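Local coordinates for glycoside hydrolase family protein (Novosphingobium sp. PP1Y, PDB 6Q2F), which probably hydrolyses terminal alpha-L-rhamnose residues from rhamnosylated glycosides, as a glycoside hydrolase with a bound sodium ion, at residues R56-W61 with I677-H682; A648-W653 with L694-Q699. All coordinates share one frame; numbering follows the deposited sequence.

Contact 1: R56-W61 with I677-H682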
# COMPACT_ATOMS: atom_id res chain seq x y z
N ARG A 56 9.84 -6.96 -13.15
CA ARG A 56 9.55 -8.29 -12.65
C ARG A 56 8.06 -8.58 -12.85
O ARG A 56 7.27 -7.68 -13.16
CB ARG A 56 9.92 -8.39 -11.18
CG ARG A 56 11.40 -8.63 -10.87
CD ARG A 56 12.36 -7.54 -11.35
NE ARG A 56 13.70 -7.85 -10.84
CZ ARG A 56 14.85 -7.53 -11.43
NH1 ARG A 56 14.85 -6.85 -12.58
NH2 ARG A 56 15.99 -7.89 -10.84
N VAL A 57 7.68 -9.84 -12.65
CA VAL A 57 6.27 -10.20 -12.60
C VAL A 57 6.01 -11.07 -11.37
O VAL A 57 6.88 -11.80 -10.90
CB VAL A 57 5.79 -10.95 -13.87
CG1 VAL A 57 6.08 -10.10 -15.12
CG2 VAL A 57 6.43 -12.31 -13.95
N TRP A 58 4.80 -10.97 -10.84
CA TRP A 58 4.32 -11.98 -9.93
C TRP A 58 3.89 -13.20 -10.74
O TRP A 58 3.40 -13.08 -11.87
CB TRP A 58 3.16 -11.43 -9.09
CG TRP A 58 3.66 -10.62 -7.92
CD1 TRP A 58 4.95 -10.25 -7.68
CD2 TRP A 58 2.89 -10.13 -6.81
NE1 TRP A 58 5.03 -9.55 -6.51
CE2 TRP A 58 3.79 -9.46 -5.95
CE3 TRP A 58 1.54 -10.21 -6.46
CZ2 TRP A 58 3.37 -8.85 -4.77
CZ3 TRP A 58 1.13 -9.60 -5.28
CH2 TRP A 58 2.04 -8.94 -4.45
N TRP A 59 4.09 -14.38 -10.16
CA TRP A 59 3.99 -15.64 -10.91
C TRP A 59 3.28 -16.67 -10.02
O TRP A 59 3.91 -17.51 -9.38
CB TRP A 59 5.38 -16.09 -11.33
CG TRP A 59 5.47 -17.30 -12.20
CD1 TRP A 59 4.83 -17.52 -13.41
CD2 TRP A 59 6.34 -18.41 -12.00
NE1 TRP A 59 5.23 -18.73 -13.93
CE2 TRP A 59 6.16 -19.29 -13.09
CE3 TRP A 59 7.25 -18.75 -11.00
CZ2 TRP A 59 6.85 -20.49 -13.20
CZ3 TRP A 59 7.92 -19.95 -11.10
CH2 TRP A 59 7.73 -20.80 -12.19
N HIS A 60 1.96 -16.59 -9.99
CA HIS A 60 1.17 -17.41 -9.09
C HIS A 60 1.02 -18.83 -9.64
O HIS A 60 0.67 -19.01 -10.81
CB HIS A 60 -0.21 -16.80 -8.88
CG HIS A 60 -0.20 -15.53 -8.09
ND1 HIS A 60 0.04 -14.30 -8.66
CD2 HIS A 60 -0.43 -15.30 -6.77
CE1 HIS A 60 -0.03 -13.37 -7.72
NE2 HIS A 60 -0.30 -13.95 -6.57
N TRP A 61 1.27 -19.82 -8.79
CA TRP A 61 0.95 -21.21 -9.08
C TRP A 61 -0.46 -21.47 -8.55
O TRP A 61 -0.67 -21.48 -7.33
CB TRP A 61 1.96 -22.14 -8.42
CG TRP A 61 3.30 -22.18 -9.08
CD1 TRP A 61 3.73 -21.41 -10.11
CD2 TRP A 61 4.39 -23.05 -8.74
NE1 TRP A 61 5.03 -21.74 -10.44
CE2 TRP A 61 5.45 -22.75 -9.60
CE3 TRP A 61 4.57 -24.04 -7.76
CZ2 TRP A 61 6.67 -23.42 -9.55
CZ3 TRP A 61 5.77 -24.71 -7.72
CH2 TRP A 61 6.81 -24.39 -8.61
N ILE A 677 4.82 -6.60 -12.15
CA ILE A 677 3.50 -6.75 -12.69
C ILE A 677 2.65 -7.82 -12.08
O ILE A 677 3.03 -8.93 -12.03
CB ILE A 677 3.54 -6.91 -14.21
CG1 ILE A 677 4.26 -5.75 -14.83
CG2 ILE A 677 2.14 -7.03 -14.77
CD1 ILE A 677 4.95 -6.06 -16.12
N HIS A 678 1.49 -7.42 -11.64
CA HIS A 678 0.51 -8.29 -11.10
C HIS A 678 -0.47 -8.60 -12.22
O HIS A 678 -1.23 -7.74 -12.53
CB HIS A 678 -0.23 -7.55 -10.03
CG HIS A 678 -1.24 -8.36 -9.31
ND1 HIS A 678 -2.43 -8.74 -9.87
CD2 HIS A 678 -1.25 -8.86 -8.06
CE1 HIS A 678 -3.10 -9.47 -9.02
NE2 HIS A 678 -2.41 -9.55 -7.91
N THR A 679 -0.51 -9.80 -12.79
CA THR A 679 0.37 -10.92 -12.57
C THR A 679 0.57 -11.73 -13.84
O THR A 679 -0.02 -11.50 -14.84
CB THR A 679 -0.19 -12.03 -11.67
OG1 THR A 679 -1.59 -11.94 -11.52
CG2 THR A 679 0.48 -12.12 -10.46
N SER A 680 1.44 -12.70 -13.72
CA SER A 680 1.75 -13.62 -14.72
C SER A 680 1.51 -14.98 -14.11
O SER A 680 2.40 -15.61 -13.63
CB SER A 680 3.19 -13.45 -15.13
OG SER A 680 3.47 -14.13 -16.29
N VAL A 681 0.27 -15.42 -14.11
CA VAL A 681 -0.08 -16.74 -13.61
C VAL A 681 0.67 -17.81 -14.39
O VAL A 681 0.86 -17.71 -15.61
CB VAL A 681 -1.61 -16.91 -13.70
CG1 VAL A 681 -1.99 -18.37 -13.75
CG2 VAL A 681 -2.28 -16.24 -12.51
N HIS A 682 1.13 -18.83 -13.69
CA HIS A 682 1.85 -19.94 -14.32
C HIS A 682 0.93 -20.72 -15.24
O HIS A 682 -0.19 -21.08 -14.85
CB HIS A 682 2.41 -20.87 -13.24
CG HIS A 682 2.77 -22.23 -13.74
ND1 HIS A 682 3.63 -22.44 -14.79
CD2 HIS A 682 2.39 -23.46 -13.31
CE1 HIS A 682 3.77 -23.73 -15.00
NE2 HIS A 682 3.03 -24.37 -14.11
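Strand 56-62 and strand 674-677 pair in parallel here and close the parallel eight-stranded barrel of a (beta/alpha)8, TIM-type domain. Past the single bridge V57-I677, the chain 677-682 keeps following strand 56-62 as an irregular loop. Four backbone hydrogen bonds hold the seam. I677 N gives to R56 O, and W58 N gives to I677 O at 3.0 Å. The shortest is S680 N to W58 O at 2.7 Å, lying in the carbonyl plane. H682 N to H60 O is the straightest, at 176°. The H678-T679 peptide is cis, in the irregular part between I677 and S680. On one side, CE3 of W58 lies 3.5 Å from CD2 of H678, with the two rings oblique. The H60 ring turns its edge toward the H678 face in an offset edge-to-face pair. On the other side, H682 has CG anti to its backbone N (chi1 161°). The side chain thus runs alongside that of W59, with the two rings oblique, and H682 CB comes 3.4 Å from W61 CD1.

Second-shell hydrogen bonds hold four of the rings. Q87 OE1 accepts W58 NE1; the W58 side chain also touches E644 and D503, two residues of the sodium site. G698 O takes H678 ND1. D74 OD2 is shared by W59 NE1 and H682 ND1. H60 ND1 is buried without a partner. Toward the rim of the W59 ring, W61 NE1 sits 3.3 Å above the plane.

Contact 2: A648-W653 with L694-Q699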
# COMPACT_ATOMS: atom_id res chain seq x y z
N ALA A 648 -5.98 -5.57 -11.44
CA ALA A 648 -7.26 -5.25 -12.04
C ALA A 648 -8.31 -6.21 -11.51
O ALA A 648 -8.04 -7.39 -11.28
CB ALA A 648 -7.19 -5.33 -13.56
N SER A 649 -9.51 -5.69 -11.34
CA SER A 649 -10.62 -6.46 -10.80
C SER A 649 -11.76 -6.51 -11.81
O SER A 649 -12.20 -5.47 -12.30
CB SER A 649 -11.08 -5.85 -9.47
OG SER A 649 -12.24 -6.49 -9.01
N MSE A 650 -12.23 -7.72 -12.12
CA MSE A 650 -13.41 -7.95 -12.95
C MSE A 650 -13.30 -7.27 -14.31
O MSE A 650 -14.23 -6.59 -14.76
CB MSE A 650 -14.66 -7.50 -12.20
CG MSE A 650 -14.95 -8.36 -10.98
SE MSE A 650 -16.59 -7.89 -10.06
CE MSE A 650 -16.05 -6.27 -9.11
N ALA A 651 -12.16 -7.45 -14.96
CA ALA A 651 -11.91 -6.95 -16.31
C ALA A 651 -11.16 -8.01 -17.10
O ALA A 651 -9.98 -7.85 -17.44
CB ALA A 651 -11.14 -5.62 -16.27
N PRO A 652 -11.82 -9.12 -17.41
CA PRO A 652 -11.12 -10.29 -17.98
C PRO A 652 -10.42 -9.99 -19.30
O PRO A 652 -11.06 -9.66 -20.30
CB PRO A 652 -12.26 -11.31 -18.18
CG PRO A 652 -13.40 -10.78 -17.39
CD PRO A 652 -13.27 -9.31 -17.36
N TRP A 653 -9.10 -10.15 -19.29
CA TRP A 653 -8.26 -10.00 -20.49
C TRP A 653 -8.56 -8.72 -21.25
O TRP A 653 -8.34 -8.62 -22.46
CB TRP A 653 -8.38 -11.23 -21.40
CG TRP A 653 -7.68 -12.43 -20.79
CD1 TRP A 653 -6.37 -12.77 -20.93
CD2 TRP A 653 -8.25 -13.41 -19.90
NE1 TRP A 653 -6.09 -13.90 -20.21
CE2 TRP A 653 -7.22 -14.31 -19.56
CE3 TRP A 653 -9.53 -13.61 -19.37
CZ2 TRP A 653 -7.43 -15.39 -18.70
CZ3 TRP A 653 -9.73 -14.69 -18.51
CH2 TRP A 653 -8.69 -15.56 -18.18
N LEU A 694 -5.75 -15.54 -11.90
CA LEU A 694 -5.76 -15.48 -10.45
C LEU A 694 -7.11 -14.99 -10.03
O LEU A 694 -7.30 -13.86 -9.78
CB LEU A 694 -4.69 -14.53 -9.96
CG LEU A 694 -4.75 -14.10 -8.50
CD1 LEU A 694 -4.53 -15.26 -7.57
CD2 LEU A 694 -3.80 -12.98 -8.16
N ALA A 695 -8.06 -15.90 -9.98
CA ALA A 695 -9.42 -15.58 -9.64
C ALA A 695 -9.99 -14.49 -10.55
O ALA A 695 -9.89 -14.59 -11.71
CB ALA A 695 -9.56 -15.24 -8.17
N ILE A 696 -10.55 -13.45 -9.99
CA ILE A 696 -11.15 -12.40 -10.76
C ILE A 696 -10.18 -11.30 -11.05
O ILE A 696 -10.56 -10.22 -11.40
CB ILE A 696 -12.27 -11.75 -9.96
CG1 ILE A 696 -11.73 -11.21 -8.66
CG2 ILE A 696 -13.38 -12.71 -9.66
CD1 ILE A 696 -12.71 -10.33 -7.94
N PHE A 697 -8.91 -11.54 -10.84
CA PHE A 697 -7.97 -10.46 -11.03
C PHE A 697 -7.06 -10.55 -12.21
O PHE A 697 -6.66 -11.60 -12.61
CB PHE A 697 -7.07 -10.32 -9.81
CG PHE A 697 -7.80 -10.11 -8.54
CD1 PHE A 697 -8.23 -8.88 -8.20
CD2 PHE A 697 -8.00 -11.13 -7.68
CE1 PHE A 697 -8.90 -8.68 -7.03
CE2 PHE A 697 -8.64 -10.94 -6.51
CZ PHE A 697 -9.10 -9.71 -6.18
N GLY A 698 -6.73 -9.40 -12.74
CA GLY A 698 -5.78 -9.27 -13.81
C GLY A 698 -4.60 -8.62 -13.11
O GLY A 698 -4.67 -8.45 -11.95
N GLN A 699 -3.53 -8.24 -13.79
CA GLN A 699 -3.31 -8.43 -15.20
C GLN A 699 -3.20 -9.89 -15.54
O GLN A 699 -2.98 -10.70 -14.70
CB GLN A 699 -2.02 -7.76 -15.65
CG GLN A 699 -2.04 -6.28 -15.58
CD GLN A 699 -3.06 -5.67 -16.47
OE1 GLN A 699 -3.05 -5.88 -17.64
NE2 GLN A 699 -3.95 -4.91 -15.92
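A short antiparallel strand, 697-698, is added here to the end of strand 642-649 of the TIM-type barrel. A type II' beta turn from L694 to F697 leads into it, with A695 at a positive phi of 56°.

Backbone bonds carry the pairing. A648 and G698 form a hydrogen-bonded pair. G698 N gives to A648 O at 2.8 Å, with the donor above the carbonyl plane. The return bond, A648 N to G698 O, is longer at 3.2 Å and approaches far above the carbonyl plane of G698. S649 and F697 are the next, non-hydrogen-bonded pair. Beyond them, M650 N reaches I696 O at 3.1 Å, nearly along the C=O axis. The turn has its own bond, F697 N to L694 O. A648 O also receives a CA-H...O contact from F697 CA.

Side-chain packing is lighter. I696 holds CG1 in the crowded position between backbone N and carbonyl carbon (chi1 58°). This sets CG1 over the centre of the neighbouring F697 ring, 3.7 Å above its plane. I696 CD1 lies 4.0 Å from S649 OG and also packs on CG of M650, an exposed, poorly ordered selenomethionine. The F697 ring turns its edge to A648 O, and W610 of strand 604-610 touches both F697 and S649.

The peptide bond between G698 and Q699 is cis. The Q699 side chain bends at chi2, and NE2 hydrogen-bonds to M646 O while passing 4.0 Å from A648 CB.

The centres of the two contacts lie 12 Å apart, on the same side of the chain's centre, and both reach the same sheet. Along the chain their segments alternate: 56-61, 648-653, 677-682, then 694-699. Strand 642-649 pairs in parallel with strand 674-677 and antiparallel with strand 697-698, so it links them. They also touch directly. H678 O lies 2.7 Å from Q699 N, a probable hydrogen bond, and V681 packs on L694. Contact 1 closes the barrel; contact 2 extends it at the end of strand 642-649, which carries the sodium-site residue E644. The W58 side chain is about 5 Å from the sodium ion, that of F697 about 11 Å.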